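Local structure of alpha-2,3-sialyltransferase (Campylobacter jejuni, 2P2V) at residues Y52-Y57 against N87-K92. The protein probably acts as a glycosyltransferase that moves sialic acid from its CMP-activated donor onto acceptor sugars in an alpha-2,3 linkage, here as its N-terminal sialyltransferase part. Sequence-based numbering, arbitrary orientation.
Sequences YFEDKY and NEYEIK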
ATOM      1  N   TYR A  52      32.710 -16.171  -6.250  1.00 28.36           N
ATOM      2  CA  TYR A  52      32.949 -17.146  -7.327  1.00 28.37           C
ATOM      3  C   TYR A  52      34.239 -16.842  -8.106  1.00 28.38           C
ATOM      4  O   TYR A  52      34.656 -17.648  -8.964  1.00 29.18           O
ATOM      5  CB  TYR A  52      31.770 -17.162  -8.323  1.00 26.87           C
ATOM      6  CG  TYR A  52      31.324 -15.784  -8.745  1.00 28.66           C
ATOM      7  CD1 TYR A  52      30.388 -15.070  -7.986  1.00 27.99           C
ATOM      8  CD2 TYR A  52      31.829 -15.194  -9.891  1.00 26.94           C
ATOM      9  CE1 TYR A  52      29.994 -13.822  -8.320  1.00 29.71           C
ATOM     10  CE2 TYR A  52      31.444 -13.928 -10.238  1.00 27.43           C
ATOM     11  CZ  TYR A  52      30.514 -13.237  -9.460  1.00 28.44           C
ATOM     12  OH  TYR A  52      30.097 -11.974  -9.816  1.00 30.63           O
ATOM     13  N   PHE A  53      34.834 -15.697  -7.820  1.00 29.40           N
ATOM     14  CA  PHE A  53      36.189 -15.378  -8.298  1.00 31.54           C
ATOM     15  C   PHE A  53      37.226 -16.372  -7.743  1.00 33.04           C
ATOM     16  O   PHE A  53      38.312 -16.531  -8.332  1.00 33.60           O
ATOM     17  CB  PHE A  53      36.596 -13.972  -7.884  1.00 32.30           C
ATOM     18  CG  PHE A  53      36.112 -12.859  -8.806  1.00 35.81           C
ATOM     19  CD1 PHE A  53      34.839 -12.880  -9.378  1.00 36.31           C
ATOM     20  CD2 PHE A  53      36.929 -11.758  -9.053  1.00 37.97           C
ATOM     21  CE1 PHE A  53      34.390 -11.820 -10.175  1.00 36.17           C
ATOM     22  CE2 PHE A  53      36.501 -10.691  -9.897  1.00 37.56           C
ATOM     23  CZ  PHE A  53      35.229 -10.736 -10.448  1.00 37.21           C
ATOM     24  N   GLU A  54      36.893 -17.057  -6.642  1.00 32.78           N
ATOM     25  CA  GLU A  54      37.788 -18.054  -6.030  1.00 33.40           C
ATOM     26  C   GLU A  54      38.221 -19.117  -7.030  1.00 34.20           C
ATOM     27  O   GLU A  54      37.408 -19.616  -7.813  1.00 34.56           O
ATOM     28  CB  GLU A  54      37.134 -18.720  -4.789  1.00 33.03           C
ATOM     29  CG  GLU A  54      35.963 -19.637  -5.104  1.00 30.92           C
ATOM     30  CD  GLU A  54      35.290 -20.189  -3.856  1.00 31.53           C
ATOM     31  OE1 GLU A  54      35.724 -19.800  -2.749  1.00 30.74           O
ATOM     32  OE2 GLU A  54      34.336 -21.025  -3.976  1.00 30.31           O
ATOM     33  N   ASP A  55      39.513 -19.470  -6.980  1.00 35.99           N
ATOM     34  CA  ASP A  55      40.113 -20.446  -7.909  1.00 36.80           C
ATOM     35  C   ASP A  55      39.931 -21.889  -7.421  1.00 36.45           C
ATOM     36  O   ASP A  55      40.090 -22.851  -8.176  1.00 36.43           O
ATOM     37  CB  ASP A  55      41.599 -20.093  -8.139  1.00 38.62           C
ATOM     38  CG  ASP A  55      42.454 -20.190  -6.870  1.00 42.25           C
ATOM     39  OD1 ASP A  55      42.083 -19.656  -5.795  1.00 45.40           O
ATOM     40  OD2 ASP A  55      43.539 -20.802  -6.953  1.00 45.28           O
ATOM     41  N   LYS A  56      39.580 -22.048  -6.152  1.00 34.88           N
ATOM     42  CA  LYS A  56      39.281 -23.371  -5.628  1.00 34.89           C
ATOM     43  C   LYS A  56      38.034 -23.253  -4.785  1.00 33.77           C
ATOM     44  O   LYS A  56      37.671 -22.167  -4.347  1.00 33.41           O
ATOM     45  CB  LYS A  56      40.438 -23.907  -4.740  1.00 34.48           C
ATOM     46  CG  LYS A  56      41.822 -23.839  -5.408  1.00 37.22           C
ATOM     47  CD  LYS A  56      42.924 -24.354  -4.506  1.00 37.70           C
ATOM     48  CE  LYS A  56      44.232 -24.353  -5.293  1.00 41.20           C
ATOM     49  NZ  LYS A  56      45.348 -24.711  -4.387  1.00 45.69           N
ATOM     50  N   TYR A  57      37.400 -24.377  -4.521  1.00 32.83           N
ATOM     51  CA  TYR A  57      36.235 -24.365  -3.678  1.00 33.21           C
ATOM     52  C   TYR A  57      36.633 -24.288  -2.213  1.00 33.51           C
ATOM     53  O   TYR A  57      36.464 -25.278  -1.488  1.00 33.11           O
ATOM     54  CB  TYR A  57      35.380 -25.593  -3.926  1.00 32.55           C
ATOM     55  CG  TYR A  57      34.653 -25.559  -5.258  1.00 34.12           C
ATOM     56  CD1 TYR A  57      33.576 -24.662  -5.473  1.00 32.84           C
ATOM     57  CD2 TYR A  57      35.032 -26.407  -6.305  1.00 33.12           C
ATOM     58  CE1 TYR A  57      32.901 -24.631  -6.679  1.00 32.55           C
ATOM     59  CE2 TYR A  57      34.368 -26.372  -7.534  1.00 34.43           C
ATOM     60  CZ  TYR A  57      33.300 -25.484  -7.702  1.00 33.14           C
ATOM     61  OH  TYR A  57      32.634 -25.461  -8.884  1.00 32.04           O
ATOM     62  N   ASN A  87      26.159 -26.004 -12.835  1.00 37.04           N
ATOM     63  CA  ASN A  87      26.540 -26.851 -11.691  1.00 37.65           C
ATOM     64  C   ASN A  87      27.879 -26.432 -10.980  1.00 36.97           C
ATOM     65  O   ASN A  87      28.611 -27.289 -10.458  1.00 37.34           O
ATOM     66  CB  ASN A  87      26.563 -28.359 -12.112  1.00 39.41           C
ATOM     67  CG  ASN A  87      25.220 -28.859 -12.661  1.00 42.51           C
ATOM     68  OD1 ASN A  87      24.176 -28.739 -12.021  1.00 48.44           O
ATOM     69  ND2 ASN A  87      25.257 -29.462 -13.847  1.00 47.82           N
ATOM     70  N   GLU A  88      28.221 -25.139 -10.982  1.00 34.14           N
ATOM     71  CA  GLU A  88      29.415 -24.683 -10.304  1.00 32.61           C
ATOM     72  C   GLU A  88      29.161 -24.575  -8.814  1.00 32.52           C
ATOM     73  O   GLU A  88      30.021 -24.914  -8.018  1.00 32.62           O
ATOM     74  CB  GLU A  88      29.938 -23.378 -10.887  1.00 33.24           C
ATOM     75  CG  GLU A  88      30.281 -23.589 -12.341  1.00 33.75           C
ATOM     76  CD  GLU A  88      31.065 -22.496 -13.016  1.00 39.51           C
ATOM     77  OE1 GLU A  88      31.721 -21.669 -12.384  1.00 43.20           O
ATOM     78  OE2 GLU A  88      31.064 -22.519 -14.254  1.00 43.96           O
ATOM     79  N   TYR A  89      27.961 -24.135  -8.440  1.00 30.84           N
ATOM     80  CA  TYR A  89      27.552 -24.146  -7.041  1.00 29.99           C
ATOM     81  C   TYR A  89      26.104 -24.499  -6.936  1.00 31.10           C
ATOM     82  O   TYR A  89      25.337 -24.364  -7.901  1.00 30.51           O
ATOM     83  CB  TYR A  89      27.751 -22.778  -6.399  1.00 28.05           C
ATOM     84  CG  TYR A  89      29.167 -22.239  -6.339  1.00 26.99           C
ATOM     85  CD1 TYR A  89      29.919 -22.345  -5.179  1.00 24.97           C
ATOM     86  CD2 TYR A  89      29.720 -21.529  -7.415  1.00 24.50           C
ATOM     87  CE1 TYR A  89      31.202 -21.815  -5.085  1.00 23.97           C
ATOM     88  CE2 TYR A  89      30.974 -21.024  -7.350  1.00 26.76           C
ATOM     89  CZ  TYR A  89      31.717 -21.124  -6.169  1.00 25.45           C
ATOM     90  OH  TYR A  89      32.984 -20.555  -6.118  1.00 27.33           O
ATOM     91  N   GLU A  90      25.730 -24.905  -5.725  1.00 29.77           N
ATOM     92  CA  GLU A  90      24.361 -25.066  -5.342  1.00 30.48           C
ATOM     93  C   GLU A  90      24.104 -23.887  -4.405  1.00 29.22           C
ATOM     94  O   GLU A  90      24.832 -23.687  -3.408  1.00 28.97           O
ATOM     95  CB  GLU A  90      24.237 -26.367  -4.565  1.00 31.31           C
ATOM     96  CG  GLU A  90      22.843 -26.726  -4.175  1.00 36.90           C
ATOM     97  CD  GLU A  90      22.866 -27.966  -3.330  1.00 43.77           C
ATOM     98  OE1 GLU A  90      23.250 -29.033  -3.888  1.00 46.85           O
ATOM     99  OE2 GLU A  90      22.562 -27.844  -2.111  1.00 45.80           O
ATOM    100  N   ILE A  91      23.085 -23.099  -4.730  1.00 27.78           N
ATOM    101  CA  ILE A  91      22.784 -21.861  -3.984  1.00 26.12           C
ATOM    102  C   ILE A  91      21.337 -21.948  -3.598  1.00 27.13           C
ATOM    103  O   ILE A  91      20.438 -21.991  -4.492  1.00 26.76           O
ATOM    104  CB  ILE A  91      23.041 -20.635  -4.853  1.00 26.72           C
ATOM    105  CG1 ILE A  91      24.526 -20.569  -5.206  1.00 28.29           C
ATOM    106  CG2 ILE A  91      22.576 -19.339  -4.101  1.00 23.75           C
ATOM    107  CD1 ILE A  91      24.917 -19.518  -6.265  1.00 26.08           C
ATOM    108  N   LYS A  92      21.072 -22.027  -2.286  1.00 24.46           N
ATOM    109  CA  LYS A  92      19.715 -22.178  -1.820  1.00 25.04           C
ATOM    110  C   LYS A  92      18.891 -20.909  -1.687  1.00 24.28           C
ATOM    111  O   LYS A  92      17.666 -20.975  -1.730  1.00 24.96           O
ATOM    112  CB  LYS A  92      19.635 -23.010  -0.532  1.00 26.55           C
ATOM    113  CG  LYS A  92      20.065 -24.465  -0.788  1.00 30.96           C
ATOM    114  CD  LYS A  92      20.394 -25.151   0.542  1.00 37.76           C
ATOM    115  CE  LYS A  92      20.411 -26.662   0.378  1.00 43.88           C
ATOM    116  NZ  LYS A  92      19.045 -27.122   0.004  1.00 49.31           N
TER
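Tyr-89 reaches across to the 52-57 loop and meets Glu-54 tip to tip, its hydroxyl donating a short 2.6 Å hydrogen bond from OH to Glu-54 OE2. Glu-54 CG lies between the backbone N and carbonyl carbon (chi1 69°), and the chain runs extended beyond it, carrying CD toward Tyr-89. The hydroxyl comes in on the anti side of the carboxylate, 29° out of its plane, and OE2 itself lies at the edge of the Tyr-89 ring. Above one face of that ring sits the rim of Tyr-57, whose CE1 comes within 3.7 Å of Tyr-89 CE1. The two rings form a T-shaped (edge-to-face) pair with planes 76° apart, Tyr-57 supplying the edge. Tyr-57 OH donates to Glu-88 O at 2.8 Å, in the carbonyl plane and on a lone pair. Tyr-57 thus holds two consecutive residues, Glu-88 through its hydroxyl and Tyr-89 through its ring edge. Tyr-52 touches the Tyr-89 ring obliquely, its CB 4.1 Å from Tyr-89 CE2, while its own ring leads away to Leu-83 of helix 73-85 and its OH hydrogen-bonds Gln-76 OE1.

A second shell surrounds these bonds. Glu-54 OE1 forms a salt bridge with Arg-47, which probably keeps the buried acid ionised; Glu-88 OE2 pairs with Lys-86, and Phe-51 adds another edge-to-face partner for Tyr-89. Helix 73-85 ends in a Schellman motif with Asn-87 as C-prime residue. The contact ties the loop after strand 44-48 to the beta-alpha-beta crossover 62-68/73-85/90-96, where both its strands begin, in a Rossmann-like nucleotide-sugar-binding domain.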